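Local atomic coordinates of autolysin E (Staphylococcus aureus, PDB entry 4PI8), a protein that probably hydrolyses glycosidic bonds in the NAG-NAM glycan strands of peptidoglycan, as an autolysin of the lysozyme clan, and binds the disaccharide NAG-NAM. Residues Met45-His49 and Arg223-Tyr227; Glu69-Leu73 and Ser211-Phe215; Lys125-Phe130 and Gln152-Pro156. The protein carries 1 engineered substitution. All coordinates share one frame; numbering follows the deposited sequence. Where two conformers were deposited one is given.

Contact 1: residues Met45-His49 and Arg223-Tyr227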
loop_
_atom_site.group_PDB
_atom_site.type_symbol
_atom_site.label_atom_id
_atom_site.label_comp_id
_atom_site.label_asym_id
_atom_site.label_seq_id
_atom_site.Cartn_x
_atom_site.Cartn_y
_atom_site.Cartn_z
ATOM N N MET A 45 6.933 -0.787 -15.013
ATOM C CA MET A 45 5.884 0.204 -15.186
ATOM C C MET A 45 5.082 0.011 -16.464
ATOM O O MET A 45 4.072 0.685 -16.707
ATOM C CB MET A 45 6.422 1.657 -14.982
ATOM C CG MET A 45 7.428 2.010 -16.012
ATOM S SD MET A 45 8.205 3.607 -15.716
ATOM C CE MET A 45 6.885 4.671 -16.220
ATOM N N THR A 46 5.473 -0.949 -17.320
ATOM C CA THR A 46 4.725 -1.218 -18.535
ATOM C C THR A 46 3.326 -1.732 -18.237
ATOM O O THR A 46 3.132 -2.571 -17.349
ATOM C CB THR A 46 5.517 -2.200 -19.457
ATOM O OG1 THR A 46 6.798 -1.635 -19.739
ATOM C CG2 THR A 46 4.815 -2.436 -20.712
ATOM N N ILE A 47 2.361 -1.211 -18.950
ATOM C CA ILE A 47 0.977 -1.572 -18.726
ATOM C C ILE A 47 0.728 -2.872 -19.448
ATOM O O ILE A 47 0.930 -2.941 -20.658
ATOM C CB ILE A 47 -0.045 -0.580 -19.315
ATOM C CG1 ILE A 47 0.172 0.880 -18.880
ATOM C CG2 ILE A 47 -1.450 -1.042 -18.984
ATOM C CD1 ILE A 47 -0.128 1.164 -17.435
ATOM N N SER A 48 0.237 -3.856 -18.711
ATOM C CA SER A 48 -0.031 -5.147 -19.287
ATOM C C SER A 48 -1.380 -5.636 -18.771
ATOM O O SER A 48 -1.506 -5.974 -17.585
ATOM C CB SER A 48 1.101 -6.106 -18.937
ATOM O OG SER A 48 1.661 -6.625 -20.127
ATOM N N HIS A 49 -2.378 -5.618 -19.663
ATOM C CA HIS A 49 -3.746 -6.063 -19.358
ATOM C C HIS A 49 -3.960 -7.505 -19.811
ATOM O O HIS A 49 -3.114 -8.363 -19.578
ATOM C CB HIS A 49 -4.780 -5.167 -20.051
ATOM C CG HIS A 49 -4.792 -3.747 -19.566
ATOM N ND1 HIS A 49 -5.099 -3.403 -18.266
ATOM C CD2 HIS A 49 -4.581 -2.579 -20.223
ATOM C CE1 HIS A 49 -5.055 -2.089 -18.137
ATOM N NE2 HIS A 49 -4.750 -1.564 -19.312
ATOM N N ARG A 223 -9.310 0.531 -14.867
ATOM C CA ARG A 223 -8.891 1.647 -15.732
ATOM C C ARG A 223 -7.775 1.199 -16.609
ATOM O O ARG A 223 -6.740 0.700 -16.166
ATOM C CB ARG A 223 -8.457 2.826 -14.907
ATOM C CG ARG A 223 -7.884 3.918 -15.797
ATOM C CD ARG A 223 -7.667 5.199 -15.021
ATOM N NE ARG A 223 -6.960 6.135 -15.866
ATOM C CZ ARG A 223 -6.830 7.438 -15.640
ATOM N NH1 ARG A 223 -7.378 8.032 -14.587
ATOM N NH2 ARG A 223 -6.158 8.137 -16.533
ATOM N N GLN A 224 -7.937 1.426 -17.916
ATOM C CA GLN A 224 -6.975 1.006 -18.912
ATOM C C GLN A 224 -5.838 1.966 -19.271
ATOM O O GLN A 224 -4.737 1.525 -19.569
ATOM C CB GLN A 224 -7.735 0.750 -20.256
ATOM C CG GLN A 224 -8.939 -0.169 -20.169
ATOM C CD GLN A 224 -8.565 -1.593 -19.802
ATOM O OE1 GLN A 224 -7.602 -2.169 -20.331
ATOM N NE2 GLN A 224 -9.335 -2.177 -18.895
ATOM N N THR A 225 -6.147 3.241 -19.316
ATOM C CA THR A 225 -5.319 4.213 -20.003
ATOM C C THR A 225 -4.771 5.243 -19.021
ATOM O O THR A 225 -5.520 5.893 -18.312
ATOM C CB THR A 225 -6.137 4.881 -21.121
ATOM O OG1 THR A 225 -6.525 3.868 -22.091
ATOM C CG2 THR A 225 -5.345 5.937 -21.837
ATOM N N TYR A 226 -3.472 5.395 -19.091
ATOM C CA TYR A 226 -2.715 6.315 -18.204
ATOM C C TYR A 226 -1.817 7.279 -18.906
ATOM O O TYR A 226 -1.428 8.276 -18.291
ATOM C CB TYR A 226 -1.892 5.477 -17.219
ATOM C CG TYR A 226 -2.758 4.559 -16.408
ATOM C CD1 TYR A 226 -3.341 4.965 -15.227
ATOM C CD2 TYR A 226 -3.041 3.297 -16.879
ATOM C CE1 TYR A 226 -4.159 4.121 -14.510
ATOM C CE2 TYR A 226 -3.855 2.445 -16.167
ATOM C CZ TYR A 226 -4.415 2.872 -14.997
ATOM O OH TYR A 226 -5.269 2.030 -14.299
ATOM N N TYR A 227 -1.414 6.985 -20.152
ATOM C CA TYR A 227 -0.389 7.717 -20.870
ATOM C C TYR A 227 -0.916 8.156 -22.220
ATOM O O TYR A 227 -1.843 7.565 -22.744
ATOM C CB TYR A 227 0.864 6.848 -21.035
ATOM C CG TYR A 227 1.474 6.394 -19.731
ATOM C CD1 TYR A 227 2.153 7.295 -18.908
ATOM C CD2 TYR A 227 1.330 5.093 -19.313
ATOM C CE1 TYR A 227 2.699 6.910 -17.698
ATOM C CE2 TYR A 227 1.930 4.671 -18.112
ATOM C CZ TYR A 227 2.563 5.569 -17.301
ATOM O OH TYR A 227 3.136 5.200 -16.078
#
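His-49 reaches from the loop after helix 38-45 to the C-terminal tail and meets Gln-224 twice, once through its edge and once through a face. Its NE2 gives a hydrogen bond to Gln-224 O, 3.1 Å long and close to straight at 168°; the acceptor lies in the ring plane and offers a lone pair. The amide oxygen of the same glutamine, OE1, sits over the middle of the ring, 3.0 Å above its plane, a contact at van der Waals range. Gln-224 can fold over the ring because its chain bends at chi2 (-66°). The far nitrogen, ND1, is bonded to Asp-53, so the two nitrogens together fix the ring's rotation; the carboxylate would probably favour a positive charge on it.

From CB, Ile-47 sends its two branches in different directions. CG2 stays at the margin, 4.2 Å from Gln-224 O, while CG1 lies anti to the carbonyl carbon (chi1 -53°) and carries the last methyl toward the tail. That methyl, CD1, is 3.7 Å from Tyr-226 CD2 and also comes near the edge of the Tyr-227 ring at CE2. Further along, Met-45 brings CE to 3.8 Å from Tyr-227 OH, a hydroxyl whose polar partner is Tyr-180.

On the tail itself the extended side chain of Arg-223 brings NE and NH2 side-on to Thr-225 O, while NH2 also pairs with Asp-6. The arrangement is loop-to-tail packing: an irregular C-terminal segment laid against the loop after helix 38-45, apolar at its buried end and polar at its exposed one.

Contact 2: residues Glu69-Leu73 and Ser211-Phe215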
loop_
_atom_site.group_PDB
_atom_site.type_symbol
_atom_site.label_atom_id
_atom_site.label_comp_id
_atom_site.label_asym_id
_atom_site.label_seq_id
_atom_site.Cartn_x
_atom_site.Cartn_y
_atom_site.Cartn_z
ATOM N N GLU A 69 -15.635 -12.949 7.758
ATOM C CA GLU A 69 -14.860 -13.181 6.548
ATOM C C GLU A 69 -13.499 -12.504 6.618
ATOM O O GLU A 69 -12.458 -13.111 6.228
ATOM C CB GLU A 69 -15.589 -12.718 5.341
ATOM C CG GLU A 69 -16.801 -13.596 5.032
ATOM C CD GLU A 69 -17.603 -13.015 3.904
ATOM O OE1 GLU A 69 -18.099 -11.899 3.931
ATOM O OE2 GLU A 69 -17.797 -13.756 2.903
ATOM N N VAL A 70 -13.428 -11.269 7.101
ATOM C CA VAL A 70 -12.133 -10.585 7.215
ATOM C C VAL A 70 -11.252 -11.323 8.231
ATOM O O VAL A 70 -10.050 -11.511 7.986
ATOM C CB VAL A 70 -12.324 -9.113 7.581
ATOM C CG1 VAL A 70 -10.982 -8.442 7.721
ATOM C CG2 VAL A 70 -13.136 -8.427 6.500
ATOM N N ASN A 71 -11.836 -11.765 9.335
ATOM C CA ASN A 71 -11.047 -12.547 10.313
ATOM C C ASN A 71 -10.568 -13.852 9.742
ATOM O O ASN A 71 -9.449 -14.284 10.091
ATOM C CB ASN A 71 -11.776 -12.713 11.611
ATOM C CG ASN A 71 -11.642 -11.479 12.489
ATOM O OD1 ASN A 71 -10.596 -10.822 12.499
ATOM N ND2 ASN A 71 -12.646 -11.160 13.251
ATOM N N GLN A 72 -11.310 -14.460 8.830
ATOM C CA GLN A 72 -10.769 -15.658 8.123
ATOM C C GLN A 72 -9.536 -15.332 7.365
ATOM O O GLN A 72 -8.521 -16.079 7.446
ATOM C CB GLN A 72 -11.714 -16.118 7.036
ATOM C CG GLN A 72 -12.796 -17.020 7.462
ATOM C CD GLN A 72 -13.577 -17.507 6.271
ATOM O OE1 GLN A 72 -13.034 -18.206 5.340
ATOM N NE2 GLN A 72 -14.858 -17.117 6.249
ATOM N N LEU A 73 -9.488 -14.201 6.655
ATOM C CA LEU A 73 -8.268 -13.783 5.968
ATOM C C LEU A 73 -7.141 -13.558 6.901
ATOM O O LEU A 73 -6.026 -13.728 6.513
ATOM C CB LEU A 73 -8.489 -12.520 5.114
ATOM C CG LEU A 73 -9.360 -12.627 3.885
ATOM C CD1 LEU A 73 -9.420 -11.268 3.238
ATOM C CD2 LEU A 73 -8.754 -13.652 2.920
ATOM N N SER A 211 -7.952 -13.385 -2.392
ATOM C CA SER A 211 -9.063 -13.157 -1.479
ATOM C C SER A 211 -10.364 -12.946 -2.247
ATOM O O SER A 211 -11.439 -13.411 -1.812
ATOM C CB SER A 211 -8.749 -11.951 -0.611
ATOM O OG SER A 211 -7.628 -12.161 0.164
ATOM N N TYR A 212 -10.322 -12.263 -3.394
ATOM C CA TYR A 212 -11.510 -12.093 -4.225
ATOM C C TYR A 212 -12.054 -13.481 -4.630
ATOM O O TYR A 212 -13.268 -13.687 -4.601
ATOM C CB TYR A 212 -11.257 -11.251 -5.514
ATOM C CG TYR A 212 -11.471 -9.776 -5.321
ATOM C CD1 TYR A 212 -10.752 -9.056 -4.392
ATOM C CD2 TYR A 212 -12.406 -9.106 -6.061
ATOM C CE1 TYR A 212 -11.040 -7.707 -4.196
ATOM C CE2 TYR A 212 -12.673 -7.747 -5.866
ATOM C CZ TYR A 212 -11.959 -7.086 -4.911
ATOM O OH TYR A 212 -12.255 -5.744 -4.713
ATOM N N LYS A 213 -11.153 -14.361 -5.074
ATOM C CA LYS A 213 -11.609 -15.670 -5.572
ATOM C C LYS A 213 -12.014 -16.560 -4.412
ATOM O O LYS A 213 -12.887 -17.472 -4.613
ATOM C CB LYS A 213 -10.561 -16.282 -6.462
ATOM C CG LYS A 213 -10.377 -15.530 -7.752
ATOM C CD LYS A 213 -9.303 -16.029 -8.692
ATOM C CE LYS A 213 -9.200 -15.120 -9.903
ATOM N NZ LYS A 213 -8.274 -15.563 -10.945
ATOM N N GLN A 214 -11.502 -16.367 -3.221
ATOM C CA GLN A 214 -11.876 -17.139 -2.056
ATOM C C GLN A 214 -13.309 -16.827 -1.683
ATOM O O GLN A 214 -14.059 -17.739 -1.272
ATOM C CB GLN A 214 -10.942 -16.876 -0.868
ATOM C CG GLN A 214 -11.306 -17.613 0.406
ATOM C CD GLN A 214 -10.298 -17.537 1.477
ATOM O OE1 GLN A 214 -9.194 -17.113 1.250
ATOM N NE2 GLN A 214 -10.646 -17.995 2.629
ATOM N N PHE A 215 -13.752 -15.569 -1.766
ATOM C CA PHE A 215 -15.083 -15.166 -1.292
ATOM C C PHE A 215 -16.052 -14.897 -2.430
ATOM O O PHE A 215 -17.211 -14.554 -2.177
ATOM C CB PHE A 215 -14.926 -13.989 -0.327
ATOM C CG PHE A 215 -14.227 -14.370 0.946
ATOM C CD1 PHE A 215 -14.866 -15.144 1.917
ATOM C CD2 PHE A 215 -12.909 -14.097 1.121
ATOM C CE1 PHE A 215 -14.168 -15.508 3.075
ATOM C CE2 PHE A 215 -12.210 -14.478 2.266
ATOM C CZ PHE A 215 -12.871 -15.172 3.256
HETATM O O HOH W 1 -8.267 -18.004 4.851
#
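With chi1 near -67°, Phe-215 swings its ring from the last turn of helix 200-215 toward helix 67-74, where Leu-73 (chi1 -69°, chi2 180°) sends CD2 to meet it. This is helix-helix packing at the surface: the two short axes run 130° apart and approach no closer than 11.7 Å, a gap that side chains bridge without a direct hydrogen bond. The phenyl ring is the main filler. Leu-73 CD2 lies in its plane, 3.6 Å from Phe-215 CE2, and in the conformer given, one of two, the amide of Gln-72 comes to another part of the rim, NE2 being 3.6 Å from Phe-215 CE1. Glu-69 slides past in the opposite direction, its carboxylate nearly perpendicular to the ring and OE2 3.4 Å from Phe-215 CD1; the other oxygen, OE1, accepts from Ser-66 N.

Gln-214 lays its own CG over one face of the neighbouring Phe-215 ring, offset toward the rim. Toward the inner side, both methyls of Leu-73 rest on Ser-211, whose OG is satisfied by Leu-207 O one turn back. Ile-99 of helix 98-108 touches Ser-211 there. At the outer side one water joins the helices, donating to Gln-72 O at 3.2 Å and accepting from Gln-214 NE2 at 3.3 Å.

Contact 3: residues Lys125-Phe130 and Gln152-Pro156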
loop_
_atom_site.group_PDB
_atom_site.type_symbol
_atom_site.label_atom_id
_atom_site.label_comp_id
_atom_site.label_asym_id
_atom_site.label_seq_id
_atom_site.Cartn_x
_atom_site.Cartn_y
_atom_site.Cartn_z
ATOM N N LYS A 125 5.269 4.567 25.750
ATOM C CA LYS A 125 4.445 4.181 24.574
ATOM C C LYS A 125 5.193 3.329 23.554
ATOM O O LYS A 125 6.422 3.278 23.487
ATOM C CB LYS A 125 3.966 5.456 23.897
ATOM C CG LYS A 125 2.955 6.241 24.719
ATOM C CD LYS A 125 2.692 7.612 24.110
ATOM C CE LYS A 125 2.417 8.677 25.165
ATOM N NZ LYS A 125 2.371 10.028 24.543
ATOM N N ARG A 126 4.418 2.679 22.699
ATOM C CA ARG A 126 4.929 1.897 21.574
ATOM C C ARG A 126 4.128 2.343 20.387
ATOM O O ARG A 126 2.914 2.552 20.501
ATOM C CB ARG A 126 4.727 0.401 21.811
ATOM C CG ARG A 126 5.425 -0.528 20.854
ATOM C CD ARG A 126 5.533 -1.917 21.474
ATOM N NE ARG A 126 5.751 -1.787 22.904
ATOM C CZ ARG A 126 6.850 -2.159 23.557
ATOM N NH1 ARG A 126 7.867 -2.718 22.919
ATOM N NH2 ARG A 126 6.931 -1.941 24.864
ATOM N N TYR A 127 4.833 2.554 19.262
ATOM C CA TYR A 127 4.190 2.980 18.007
ATOM C C TYR A 127 4.217 1.859 17.007
ATOM O O TYR A 127 5.138 1.076 16.903
ATOM C CB TYR A 127 4.892 4.223 17.464
ATOM C CG TYR A 127 4.793 5.386 18.432
ATOM C CD1 TYR A 127 3.665 6.157 18.519
ATOM C CD2 TYR A 127 5.822 5.656 19.325
ATOM C CE1 TYR A 127 3.544 7.184 19.450
ATOM C CE2 TYR A 127 5.725 6.700 20.239
ATOM C CZ TYR A 127 4.598 7.451 20.306
ATOM O OH TYR A 127 4.482 8.514 21.195
ATOM N N TYR A 128 3.094 1.792 16.232
ATOM C CA TYR A 128 2.853 0.720 15.243
ATOM C C TYR A 128 2.621 1.370 13.888
ATOM O O TYR A 128 2.190 2.485 13.795
ATOM C CB TYR A 128 1.592 -0.087 15.658
ATOM C CG TYR A 128 1.804 -0.796 16.995
ATOM C CD1 TYR A 128 1.541 -0.109 18.170
ATOM C CD2 TYR A 128 2.239 -2.077 17.036
ATOM C CE1 TYR A 128 1.749 -0.754 19.396
ATOM C CE2 TYR A 128 2.462 -2.747 18.247
ATOM C CZ TYR A 128 2.213 -2.032 19.417
ATOM O OH TYR A 128 2.390 -2.668 20.657
ATOM N N ASN A 129 2.982 0.601 12.868
ATOM C CA ASN A 129 2.828 1.104 11.466
ATOM C C ASN A 129 2.693 -0.116 10.595
ATOM O O ASN A 129 3.594 -0.914 10.459
ATOM C CB ASN A 129 4.091 1.880 11.143
ATOM C CG ASN A 129 4.011 2.622 9.829
ATOM O OD1 ASN A 129 3.311 2.256 8.886
ATOM N ND2 ASN A 129 4.716 3.700 9.796
ATOM N N PHE A 130 1.488 -0.269 9.991
ATOM C CA PHE A 130 1.208 -1.451 9.223
ATOM C C PHE A 130 1.124 -1.247 7.698
ATOM O O PHE A 130 0.758 -2.164 6.983
ATOM C CB PHE A 130 -0.121 -2.091 9.704
ATOM C CG PHE A 130 -0.130 -2.572 11.130
ATOM C CD1 PHE A 130 1.004 -3.021 11.761
ATOM C CD2 PHE A 130 -1.320 -2.569 11.812
ATOM C CE1 PHE A 130 0.967 -3.443 13.094
ATOM C CE2 PHE A 130 -1.378 -3.066 13.101
ATOM C CZ PHE A 130 -0.238 -3.473 13.746
ATOM N N GLN A 152 0.283 9.487 16.644
ATOM C CA GLN A 152 0.070 8.778 17.898
ATOM C C GLN A 152 -0.596 7.435 17.637
ATOM O O GLN A 152 -1.657 7.076 18.224
ATOM C CB GLN A 152 -0.720 9.645 18.899
ATOM C CG GLN A 152 0.126 10.778 19.489
ATOM C CD GLN A 152 1.338 10.258 20.292
ATOM O OE1 GLN A 152 2.496 10.517 19.945
ATOM N NE2 GLN A 152 1.070 9.527 21.373
ATOM N N TRP A 153 0.006 6.692 16.724
ATOM C CA TRP A 153 -0.428 5.312 16.472
ATOM C C TRP A 153 0.176 4.426 17.531
ATOM O O TRP A 153 1.083 3.625 17.317
ATOM C CB TRP A 153 -0.012 4.805 15.083
ATOM C CG TRP A 153 -0.679 5.618 13.973
ATOM C CD1 TRP A 153 -1.761 6.433 14.058
ATOM C CD2 TRP A 153 -0.288 5.597 12.598
ATOM N NE1 TRP A 153 -2.053 6.987 12.807
ATOM C CE2 TRP A 153 -1.132 6.487 11.917
ATOM C CE3 TRP A 153 0.751 4.970 11.916
ATOM C CZ2 TRP A 153 -0.982 6.727 10.550
ATOM C CZ3 TRP A 153 0.880 5.216 10.550
ATOM C CH2 TRP A 153 0.028 6.103 9.927
ATOM N N THR A 154 -0.423 4.521 18.707
ATOM C CA THR A 154 0.055 3.854 19.917
ATOM C C THR A 154 -0.521 2.489 20.196
ATOM O O THR A 154 -0.255 1.865 21.210
ATOM C CB THR A 154 -0.249 4.761 21.162
ATOM O OG1 THR A 154 -1.634 5.069 21.207
ATOM C CG2 THR A 154 0.529 6.043 21.107
ATOM N N SER A 155 -1.300 1.928 19.255
ATOM C CA SER A 155 -1.808 0.598 19.338
ATOM C C SER A 155 -1.969 0.012 17.913
ATOM O O SER A 155 -2.069 0.810 16.957
ATOM C CB SER A 155 -3.172 0.578 20.006
ATOM O OG SER A 155 -4.189 1.153 19.197
ATOM N N PRO A 156 -2.089 -1.308 17.799
ATOM C CA PRO A 156 -2.363 -1.905 16.492
ATOM C C PRO A 156 -3.655 -1.347 15.925
ATOM O O PRO A 156 -3.710 -1.044 14.700
ATOM C CB PRO A 156 -2.470 -3.371 16.813
ATOM C CG PRO A 156 -1.456 -3.578 17.942
ATOM C CD PRO A 156 -1.696 -2.360 18.782
HETATM O O HOH W 2 1.604 2.622 23.267
#
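Tyr-128 and Pro-156 make the tight part of this contact. The proline CD stands over the centre of the tyrosine ring, 3.9 Å from the centroid and 10° off the ring normal, a clear CH-pi contact. Tyr-128 is also held at its backbone: its N donates to Trp-153 O at 2.9 Å. Tyr-127 CA lies 3.2 Å from Trp-153 O in a CA-H...O contact, and in return Thr-154 CA points its hydrogen at Arg-126 O, so the two segments lie almost backbone on backbone. Trp-153, centre of an inverse gamma turn, turns its indole so that Tyr-128 O lies in the ring plane, 3.4 Å from CE3. Farther along that edge CZ3 faces the amide of Asn-129, set perpendicular to the indole. Phe-130 closes this end, its CZ 3.8 Å from Pro-156 CB, with Ala-159 and Ile-160 of helix 156-172 against it.

Toward the exposed Lys-125 the packing thins and solvent takes over. The lysine chain brings its CD 4.0 Å from Thr-154 CG2, and that methyl also lies alongside the Tyr-127 ring. Here a water rather than a direct bond links the segments, accepting from Arg-126 N and donating to Thr-154 O.

Ser-155 is the N-cap of helix 156-172, its OG taking Lys-158 N, and Gln-152 ends the preceding helix in a Schellman motif. The contact therefore sets a helix-to-helix turn against the hairpin strand 125-127 and the chain leading to the glycan pocket, where Asn-129, its side chain about 7 Å from the bound N-acetylmuramic acid, bonds through ND2 to the backbone O of Ile-133, a residue of the pocket.

Contact 3 is the most extensive of the three, partly buried with four of its touching residues buried, and the one that joins backbone to backbone; it lies on the other side of the chain's centre from contact 1, their centres about 36 Å apart. Contact 2 is a surface meeting of two helices, gathered round one phenyl ring with both apolar and polar side chains, and bridged by water. Contact 1 is partly buried and pairs two irregular segments, mixing an imidazole hydrogen bond with methyl-to-ring packing. No helix or strand is shared among them, and none touches another. Along the sequence each encloses the next, with 45-49/223-227 outermost and 125-130/152-156 innermost.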